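Long-range contacts in putative glycosyltransferase (GalT1) (Streptococcus parasanguinis FW213, PDB 5HEA), which probably transfers sugar from a nucleotide-activated donor, this chain being the C-terminal, family 2 (GT-A type) glycosyltransferase part of a longer protein: residues I7-P12 with K33-I38; G85-F90 with T170-A175; I40-T45 with L65-A70. All coordinates share one frame; numbering follows the deposited sequence.

Interaction 1. Residues I7-P12 with K33-I38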
loop_
_atom_site.group_PDB
_atom_site.type_symbol
_atom_site.label_atom_id
_atom_site.label_comp_id
_atom_site.label_asym_id
_atom_site.label_seq_id
_atom_site.Cartn_x
_atom_site.Cartn_y
_atom_site.Cartn_z
ATOM N N ILE A 7 -28.985 15.423 -29.835
ATOM C CA ILE A 7 -29.048 14.527 -28.701
ATOM C C ILE A 7 -27.663 13.924 -28.458
ATOM O O ILE A 7 -27.047 13.373 -29.368
ATOM C CB ILE A 7 -30.089 13.414 -28.920
ATOM C CG1 ILE A 7 -31.499 14.008 -29.033
ATOM C CG2 ILE A 7 -30.042 12.403 -27.771
ATOM C CD1 ILE A 7 -32.540 12.974 -29.395
ATOM N N SER A 8 -27.169 14.028 -27.232
ATOM C CA SER A 8 -25.907 13.369 -26.889
ATOM C C SER A 8 -26.144 11.983 -26.286
ATOM O O SER A 8 -26.795 11.855 -25.247
ATOM C CB SER A 8 -25.092 14.223 -25.915
ATOM O OG SER A 8 -24.705 15.456 -26.494
ATOM N N ILE A 9 -25.596 10.956 -26.934
ATOM C CA ILE A 9 -25.704 9.571 -26.469
ATOM C C ILE A 9 -24.395 9.138 -25.839
ATOM O O ILE A 9 -23.374 9.037 -26.526
ATOM C CB ILE A 9 -25.976 8.607 -27.629
ATOM C CG1 ILE A 9 -27.145 9.120 -28.485
ATOM C CG2 ILE A 9 -26.228 7.193 -27.088
ATOM C CD1 ILE A 9 -27.263 8.403 -29.832
ATOM N N ILE A 10 -24.433 8.887 -24.535
ATOM C CA ILE A 10 -23.244 8.547 -23.767
ATOM C C ILE A 10 -23.115 7.038 -23.631
ATOM O O ILE A 10 -24.001 6.365 -23.100
ATOM C CB ILE A 10 -23.269 9.239 -22.383
ATOM C CG1 ILE A 10 -23.175 10.759 -22.574
ATOM C CG2 ILE A 10 -22.135 8.711 -21.486
ATOM C CD1 ILE A 10 -23.570 11.569 -21.352
ATOM N N VAL A 11 -22.007 6.508 -24.132
ATOM C CA VAL A 11 -21.821 5.068 -24.199
ATOM C C VAL A 11 -20.486 4.688 -23.557
ATOM O O VAL A 11 -19.431 4.786 -24.182
ATOM C CB VAL A 11 -21.884 4.571 -25.665
ATOM C CG1 VAL A 11 -21.659 3.051 -25.745
ATOM C CG2 VAL A 11 -23.222 4.952 -26.298
ATOM N N PRO A 12 -20.525 4.276 -22.286
ATOM C CA PRO A 12 -19.309 3.808 -21.625
ATOM C C PRO A 12 -18.884 2.468 -22.214
ATOM O O PRO A 12 -19.724 1.611 -22.498
ATOM C CB PRO A 12 -19.750 3.624 -20.164
ATOM C CG PRO A 12 -20.998 4.448 -20.040
ATOM C CD PRO A 12 -21.666 4.334 -21.362
ATOM N N LYS A 33 -31.666 11.563 -36.744
ATOM C CA LYS A 33 -30.322 11.666 -37.304
ATOM C C LYS A 33 -29.382 12.571 -36.513
ATOM O O LYS A 33 -28.169 12.359 -36.507
ATOM C CB LYS A 33 -30.394 12.153 -38.756
ATOM C CG LYS A 33 -31.251 11.283 -39.669
ATOM C CD LYS A 33 -30.630 9.922 -39.844
ATOM C CE LYS A 33 -31.495 9.028 -40.712
ATOM N NZ LYS A 33 -30.802 7.736 -41.006
ATOM N N ASN A 34 -29.934 13.584 -35.856
ATOM C CA ASN A 34 -29.091 14.604 -35.245
ATOM C C ASN A 34 -28.594 14.234 -33.844
ATOM O O ASN A 34 -29.059 14.770 -32.838
ATOM C CB ASN A 34 -29.796 15.963 -35.228
ATOM C CG ASN A 34 -28.845 17.096 -34.901
ATOM O OD1 ASN A 34 -27.628 16.909 -34.901
ATOM N ND2 ASN A 34 -29.389 18.272 -34.612
ATOM N N PHE A 35 -27.649 13.307 -33.791
ATOM C CA PHE A 35 -27.077 12.906 -32.519
ATOM C C PHE A 35 -25.559 12.911 -32.576
ATOM O O PHE A 35 -24.965 12.947 -33.653
ATOM C CB PHE A 35 -27.574 11.516 -32.097
ATOM C CG PHE A 35 -27.301 10.436 -33.114
ATOM C CD1 PHE A 35 -26.038 9.879 -33.242
ATOM C CD2 PHE A 35 -28.308 9.985 -33.942
ATOM C CE1 PHE A 35 -25.787 8.897 -34.181
ATOM C CE2 PHE A 35 -28.074 9.001 -34.879
ATOM C CZ PHE A 35 -26.812 8.450 -34.999
ATOM N N GLU A 36 -24.946 12.890 -31.398
ATOM C CA GLU A 36 -23.554 12.514 -31.265
ATOM C C GLU A 36 -23.487 11.298 -30.344
ATOM O O GLU A 36 -24.238 11.191 -29.363
ATOM C CB GLU A 36 -22.719 13.668 -30.711
ATOM C CG GLU A 36 -23.146 14.164 -29.339
ATOM C CD GLU A 36 -22.238 15.265 -28.799
ATOM O OE1 GLU A 36 -21.177 15.536 -29.402
ATOM O OE2 GLU A 36 -22.590 15.867 -27.769
ATOM N N ILE A 37 -22.608 10.369 -30.686
ATOM C CA ILE A 37 -22.312 9.241 -29.825
ATOM C C ILE A 37 -20.975 9.505 -29.171
ATOM O O ILE A 37 -19.957 9.641 -29.851
ATOM C CB ILE A 37 -22.239 7.934 -30.610
ATOM C CG1 ILE A 37 -23.597 7.665 -31.265
ATOM C CG2 ILE A 37 -21.820 6.797 -29.676
ATOM C CD1 ILE A 37 -23.611 6.561 -32.298
ATOM N N ILE A 38 -20.991 9.609 -27.848
ATOM C CA ILE A 38 -19.778 9.777 -27.078
ATOM C C ILE A 38 -19.390 8.433 -26.497
ATOM O O ILE A 38 -20.018 7.934 -25.561
ATOM C CB ILE A 38 -19.958 10.820 -25.983
ATOM C CG1 ILE A 38 -20.534 12.093 -26.605
ATOM C CG2 ILE A 38 -18.624 11.109 -25.295
ATOM C CD1 ILE A 38 -20.890 13.129 -25.601
#
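Ile9 of strand 7-12 reaches over to both Phe35 and Ile37 of the neighbouring strand 35-38. Its CB lies 3.6 Å from Glu36 O, the acceptor of the bond from Ile9 N. With CG1 anti to its own carbonyl carbon (chi1 -50°), CG1 also rests near Glu36 O, and CD1 beyond it meets Phe35, 3.9 Å from CG and equally close to CB and CD1 of that residue. The same methyl meets Ile37 CG1 at 4.0 Å, so a single terminal methyl packs against two side chains. Farther on, Val11 and Ile37 lie side by side, CG2 to CG2. On this face Leu102 of helix 101-110 packs against Ile7, Ile9 and Phe35, which suits bulky apolar residues.

The strands run parallel and are laced by five backbone hydrogen bonds; Ile9, for example, gives its N to Glu36 O at 2.8 Å and takes Ile38 N on its O. Helix 20-28 joins them in a beta-alpha-beta crossover.

The opposite sheet face carries a polar pair. Glu36 CG sits between its own backbone N and carbonyl carbon (chi1 60°), and the extended chain beyond brings OE2 within 2.5 Å of Ser8 OG, which donates to the anti lone pair of that oxygen. OE2 also accepts from Ser84 N, while Ser8 OG accepts from Gly85 N. A small serine fits here because its hydroxyl can donate and accept at once. With two donors gripping OE2, the buried carboxylate is probably stabilised in its ionised form.

Interaction 2. Residues G85-F90 with T170-A175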
loop_
_atom_site.group_PDB
_atom_site.type_symbol
_atom_site.label_atom_id
_atom_site.label_comp_id
_atom_site.label_asym_id
_atom_site.label_seq_id
_atom_site.Cartn_x
_atom_site.Cartn_y
_atom_site.Cartn_z
ATOM N N GLY A 85 -25.020 18.294 -26.539
ATOM C CA GLY A 85 -26.403 18.230 -26.967
ATOM C C GLY A 85 -27.364 18.988 -26.067
ATOM O O GLY A 85 -27.035 19.325 -24.928
ATOM N N LYS A 86 -28.561 19.259 -26.583
ATOM C CA LYS A 86 -29.622 19.847 -25.781
ATOM C C LYS A 86 -30.247 18.777 -24.891
ATOM O O LYS A 86 -30.890 19.079 -23.877
ATOM C CB LYS A 86 -30.694 20.482 -26.679
ATOM C CG LYS A 86 -31.902 21.009 -25.898
ATOM C CD LYS A 86 -32.740 21.980 -26.704
ATOM C CE LYS A 86 -33.973 22.415 -25.918
ATOM N NZ LYS A 86 -34.716 23.492 -26.621
ATOM N N TYR A 87 -30.054 17.522 -25.289
ATOM C CA TYR A 87 -30.565 16.375 -24.544
ATOM C C TYR A 87 -29.460 15.351 -24.352
ATOM O O TYR A 87 -28.546 15.248 -25.172
ATOM C CB TYR A 87 -31.729 15.726 -25.286
ATOM C CG TYR A 87 -32.820 16.707 -25.632
ATOM C CD1 TYR A 87 -32.846 17.324 -26.880
ATOM C CD2 TYR A 87 -33.801 17.047 -24.704
ATOM C CE1 TYR A 87 -33.826 18.237 -27.210
ATOM C CE2 TYR A 87 -34.796 17.969 -25.025
ATOM C CZ TYR A 87 -34.800 18.554 -26.286
ATOM O OH TYR A 87 -35.765 19.464 -26.637
ATOM N N ILE A 88 -29.559 14.592 -23.269
ATOM C CA ILE A 88 -28.570 13.561 -22.957
ATOM C C ILE A 88 -29.268 12.228 -22.732
ATOM O O ILE A 88 -30.298 12.152 -22.061
ATOM C CB ILE A 88 -27.740 13.934 -21.697
ATOM C CG1 ILE A 88 -26.757 15.068 -22.025
ATOM C CG2 ILE A 88 -27.035 12.675 -21.112
ATOM C CD1 ILE A 88 -25.893 15.495 -20.859
ATOM N N THR A 89 -28.713 11.167 -23.298
ATOM C CA THR A 89 -29.270 9.853 -23.057
ATOM C C THR A 89 -28.118 8.862 -22.901
ATOM O O THR A 89 -27.001 9.138 -23.345
ATOM C CB THR A 89 -30.224 9.464 -24.199
ATOM O OG1 THR A 89 -31.060 8.374 -23.791
ATOM C CG2 THR A 89 -29.432 9.098 -25.456
ATOM N N PHE A 90 -28.374 7.736 -22.236
ATOM C CA PHE A 90 -27.323 6.752 -21.960
ATOM C C PHE A 90 -27.664 5.444 -22.662
ATOM O O PHE A 90 -28.821 5.048 -22.683
ATOM C CB PHE A 90 -27.195 6.499 -20.446
ATOM C CG PHE A 90 -26.778 7.716 -19.660
ATOM C CD1 PHE A 90 -25.439 8.068 -19.566
ATOM C CD2 PHE A 90 -27.727 8.516 -19.034
ATOM C CE1 PHE A 90 -25.051 9.203 -18.857
ATOM C CE2 PHE A 90 -27.346 9.650 -18.321
ATOM C CZ PHE A 90 -26.010 9.996 -18.243
ATOM N N THR A 170 -32.743 4.118 -21.526
ATOM C CA THR A 170 -34.194 4.207 -21.819
ATOM C C THR A 170 -34.785 5.582 -21.542
ATOM O O THR A 170 -35.993 5.765 -21.611
ATOM C CB THR A 170 -35.082 3.084 -21.145
ATOM O OG1 THR A 170 -35.494 3.477 -19.831
ATOM C CG2 THR A 170 -34.361 1.721 -21.098
ATOM N N LYS A 171 -33.922 6.552 -21.248
ATOM C CA LYS A 171 -34.358 7.833 -20.734
ATOM C C LYS A 171 -33.674 8.966 -21.473
ATOM O O LYS A 171 -32.458 8.959 -21.664
ATOM C CB LYS A 171 -34.070 7.903 -19.223
ATOM C CG LYS A 171 -34.746 6.750 -18.452
ATOM C CD LYS A 171 -34.237 6.600 -17.041
ATOM C CE LYS A 171 -34.863 5.369 -16.400
ATOM N NZ LYS A 171 -34.427 4.088 -17.044
ATOM N N LEU A 172 -34.473 9.933 -21.908
ATOM C CA LEU A 172 -33.968 11.132 -22.570
ATOM C C LEU A 172 -34.146 12.333 -21.639
ATOM O O LEU A 172 -35.269 12.647 -21.239
ATOM C CB LEU A 172 -34.716 11.355 -23.886
ATOM C CG LEU A 172 -34.299 12.548 -24.743
ATOM C CD1 LEU A 172 -32.899 12.320 -25.299
ATOM C CD2 LEU A 172 -35.308 12.802 -25.867
ATOM N N PHE A 173 -33.035 12.990 -21.294
ATOM C CA PHE A 173 -33.021 14.090 -20.324
ATOM C C PHE A 173 -32.673 15.428 -20.979
ATOM O O PHE A 173 -31.733 15.494 -21.767
ATOM C CB PHE A 173 -31.940 13.847 -19.255
ATOM C CG PHE A 173 -32.087 12.551 -18.499
ATOM C CD1 PHE A 173 -32.932 12.465 -17.401
ATOM C CD2 PHE A 173 -31.364 11.429 -18.873
ATOM C CE1 PHE A 173 -33.072 11.272 -16.700
ATOM C CE2 PHE A 173 -31.491 10.224 -18.171
ATOM C CZ PHE A 173 -32.349 10.148 -17.086
ATOM N N LYS A 174 -33.396 16.493 -20.633
ATOM C CA LYS A 174 -32.909 17.841 -20.915
ATOM C C LYS A 174 -31.550 17.978 -20.267
ATOM O O LYS A 174 -31.358 17.569 -19.117
ATOM C CB LYS A 174 -33.859 18.911 -20.379
ATOM C CG LYS A 174 -35.062 19.127 -21.296
ATOM C CD LYS A 174 -35.926 20.274 -20.833
ATOM C CE LYS A 174 -37.182 20.368 -21.682
ATOM N NZ LYS A 174 -38.204 21.279 -21.073
ATOM N N ALA A 175 -30.594 18.513 -21.020
ATOM C CA ALA A 175 -29.208 18.550 -20.554
ATOM C C ALA A 175 -29.039 19.495 -19.367
ATOM O O ALA A 175 -28.168 19.289 -18.517
ATOM C CB ALA A 175 -28.269 18.929 -21.688
HETATM O O HOH W 1 -30.731 7.273 -20.845
#
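Ile88 and Phe173 form an antiparallel hydrogen-bonded pair: Ile88 N donates to Phe173 O at 2.8 Å, and Phe173 N returns a bond to Ile88 O at 3.0 Å. One end of the pairing is closed by Ala175 N, which meets Lys86 O from above the carbonyl plane. Here a small residue fits, since Ala175 CB turns toward the partner segment and settles against the backbone oxygens of Gly85 and Lys86. At the other end Thr89, its OG1 anti to the backbone N (chi1 -163°), donates to Lys171 O at 2.6 Å, again from above the carbonyl plane. A water takes the hydrogen of Phe90 N at 2.8 Å and lies very close to the same Lys171 O, a second bond that is doubtful because it is so short, where the backbones have drawn apart.

Side chains fill in around these bonds. Leu172 CD1 presses on Tyr87 CB at 3.6 Å and also touches Thr89 CB. Lys174 runs alongside Tyr87, with Lys174 CG 3.9 Å from Tyr87 CE2. Phe90 and Phe173 cross at about a right angle, meeting CE2 to CE2 at 4.2 Å.

Farther out, the long polar chains are fixed from elsewhere: Lys86 by a salt bridge to Glu5, which also binds Tyr87 OH, and Lys174 by one to Asp115. Helix 101-110 packs on Tyr87 and Leu172, helix 195-201 on Phe173. Strand 171-174 runs against its neighbours 87-90 and 116-125, the reversed strand expected in the central sheet of the GT-A fold. In such enzymes the DXD motif follows the strand equivalent to 87-90.

Interaction 3. Residues I40-T45 with L65-A70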
loop_
_atom_site.group_PDB
_atom_site.type_symbol
_atom_site.label_atom_id
_atom_site.label_comp_id
_atom_site.label_asym_id
_atom_site.label_seq_id
_atom_site.Cartn_x
_atom_site.Cartn_y
_atom_site.Cartn_z
ATOM N N ILE A 40 -16.968 6.411 -24.430
ATOM C CA ILE A 40 -15.900 6.561 -23.449
ATOM C C ILE A 40 -15.224 5.221 -23.198
ATOM O O ILE A 40 -15.721 4.393 -22.426
ATOM C CB ILE A 40 -16.373 7.189 -22.113
ATOM C CG1 ILE A 40 -17.124 8.503 -22.361
ATOM C CG2 ILE A 40 -15.184 7.432 -21.192
ATOM C CD1 ILE A 40 -18.619 8.322 -22.540
ATOM N N ASN A 41 -14.095 5.002 -23.871
ATOM C CA ASN A 41 -13.316 3.802 -23.622
ATOM C C ASN A 41 -12.573 3.959 -22.301
ATOM O O ASN A 41 -11.638 4.758 -22.189
ATOM C CB ASN A 41 -12.325 3.523 -24.758
ATOM C CG ASN A 41 -11.314 2.487 -24.377
ATOM O OD1 ASN A 41 -11.649 1.515 -23.717
ATOM N ND2 ASN A 41 -10.059 2.699 -24.758
ATOM N N ASP A 42 -12.988 3.176 -21.310
ATOM C CA ASP A 42 -12.485 3.275 -19.939
ATOM C C ASP A 42 -11.281 2.346 -19.750
ATOM O O ASP A 42 -11.263 1.498 -18.852
ATOM C CB ASP A 42 -13.645 2.917 -18.978
ATOM C CG ASP A 42 -13.306 3.125 -17.508
ATOM O OD1 ASP A 42 -12.596 4.098 -17.160
ATOM O OD2 ASP A 42 -13.767 2.299 -16.696
ATOM N N GLY A 43 -10.279 2.487 -20.621
ATOM C CA GLY A 43 -9.070 1.689 -20.506
ATOM C C GLY A 43 -9.276 0.208 -20.809
ATOM O O GLY A 43 -8.649 -0.637 -20.181
ATOM N N SER A 44 -10.154 -0.110 -21.761
ATOM C CA SER A 44 -10.364 -1.505 -22.160
ATOM C C SER A 44 -9.066 -2.204 -22.509
ATOM O O SER A 44 -8.136 -1.593 -23.042
ATOM C CB SER A 44 -11.286 -1.608 -23.371
ATOM O OG SER A 44 -12.564 -1.085 -23.085
ATOM N N THR A 45 -9.018 -3.500 -22.225
ATOM C CA THR A 45 -7.823 -4.289 -22.483
ATOM C C THR A 45 -8.063 -5.384 -23.509
ATOM O O THR A 45 -7.156 -6.157 -23.810
ATOM C CB THR A 45 -7.302 -4.921 -21.198
ATOM O OG1 THR A 45 -8.378 -5.622 -20.572
ATOM C CG2 THR A 45 -6.811 -3.840 -20.245
ATOM N N LEU A 65 -13.578 9.164 -26.496
ATOM C CA LEU A 65 -12.714 9.577 -25.401
ATOM C C LEU A 65 -12.077 8.318 -24.835
ATOM O O LEU A 65 -12.770 7.442 -24.320
ATOM C CB LEU A 65 -13.512 10.262 -24.282
ATOM C CG LEU A 65 -14.216 11.608 -24.478
ATOM C CD1 LEU A 65 -14.861 12.051 -23.157
ATOM C CD2 LEU A 65 -13.255 12.678 -24.988
ATOM N N HIS A 66 -10.764 8.220 -24.941
ATOM C CA HIS A 66 -10.024 7.175 -24.260
ATOM C C HIS A 66 -9.592 7.716 -22.904
ATOM O O HIS A 66 -9.082 8.821 -22.816
ATOM C CB HIS A 66 -8.781 6.810 -25.068
ATOM C CG HIS A 66 -9.079 6.259 -26.426
ATOM N ND1 HIS A 66 -9.778 5.087 -26.617
ATOM C CD2 HIS A 66 -8.740 6.699 -27.662
ATOM C CE1 HIS A 66 -9.872 4.837 -27.910
ATOM N NE2 HIS A 66 -9.245 5.798 -28.567
ATOM N N GLN A 67 -9.796 6.957 -21.839
ATOM C CA GLN A 67 -9.297 7.399 -20.547
ATOM C C GLN A 67 -8.734 6.229 -19.784
ATOM O O GLN A 67 -9.136 5.086 -20.014
ATOM C CB GLN A 67 -10.401 8.054 -19.724
ATOM C CG GLN A 67 -11.475 7.083 -19.259
ATOM C CD GLN A 67 -12.558 7.777 -18.452
ATOM O OE1 GLN A 67 -12.805 8.965 -18.630
ATOM N NE2 GLN A 67 -13.202 7.036 -17.557
ATOM N N THR A 68 -7.813 6.516 -18.866
ATOM C CA THR A 68 -7.310 5.507 -17.940
ATOM C C THR A 68 -8.489 4.944 -17.162
ATOM O O THR A 68 -9.397 5.689 -16.795
ATOM C CB THR A 68 -6.284 6.116 -16.947
ATOM O OG1 THR A 68 -5.182 6.670 -17.677
ATOM C CG2 THR A 68 -5.771 5.062 -15.974
ATOM N N ASN A 69 -8.487 3.633 -16.931
ATOM C CA ASN A 69 -9.615 2.971 -16.267
ATOM C C ASN A 69 -9.963 3.598 -14.913
ATOM O O ASN A 69 -9.109 3.695 -14.029
ATOM C CB ASN A 69 -9.340 1.474 -16.089
ATOM C CG ASN A 69 -10.459 0.763 -15.355
ATOM O OD1 ASN A 69 -10.316 0.395 -14.189
ATOM N ND2 ASN A 69 -11.589 0.578 -16.033
ATOM N N ALA A 70 -11.216 4.024 -14.761
ATOM C CA ALA A 70 -11.652 4.690 -13.537
ATOM C C ALA A 70 -13.075 4.281 -13.114
ATOM O O ALA A 70 -13.593 4.758 -12.105
ATOM C CB ALA A 70 -11.536 6.205 -13.695
#
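His66 and Asn41 meet with amide and ring planes 86° apart: the amide stands at the edge of the imidazole, with Asn41 CG in the ring plane. Asn41 ND2 donates to His66 ND1 at 3.0 Å, tilted somewhat out of the ring plane but within its own amide plane. As ND1 accepts, the hydrogen bond from NE2 to Glu53 is consistent with a proton on NE2. Tyr279 of the second subunit also meets this ring, its plane steeply inclined to it.

The Asp42 carboxylate is the other flat centre. Its CG is anti to the backbone N (chi1 -174°), and OD1 collects two donors: Gln67 NE2 from above the carboxylate plane at 3.0 Å, and Ala70 N on the syn side at 2.8 Å. OD2 accepts from Gly71 N, so this one aspartate binds the turn leading into helix 72-82 through both oxygens. The Gln67 chain, extended beyond CG, is long enough to bring its amide to Asp42, and its CD lies 3.8 Å from Ile40 CG2. Asn69 adds a grip on the backbone, giving ND2 to Asp42 O at 3.0 Å.

The backbones run parallel here: Asn41 N bonds to Leu65 O and Gln67 N to Asn41 O, the latter at 2.9 Å; the chain then turns through Asp42 and Gly43, whose positive phi (69°) favours glycine. Asn41 OD1 holds the turn in an Asx motif, accepting Ser44 N and Ser44 OG, the latter at 2.8 Å. Asparagine serves both jobs, its NH2 facing the histidine and its oxygen the turn. Such an Asp-Gly-Ser loop at a strand's C-terminal end is typical of family 2 GT-A glycosyltransferases, where it commonly lines the nucleotide pocket; the same role is likely here.

All three contacts lie in one mixed sheet of the glycosyltransferase domain. Its strands stand in the order 62-66, 35-41, 7-13, 87-90, 171-174: interaction 3 joins the first two, interaction 1 the second and third, and interaction 2 the last two. Interactions 1 and 2 have centres about 9 Å apart and touch where strands 7-13 and 87-90 pair; interactions 1 and 3 share strand 35-41, with centres about 17 Å apart. Interactions 2 and 3 do not touch, their centres about 22 Å apart. Along the chain, 1 closes first, then 3, then 2. Consecutive beta-alpha-beta units thus build a Rossmann-like half, to which the later reversed strand is added, as in GT-A enzymes.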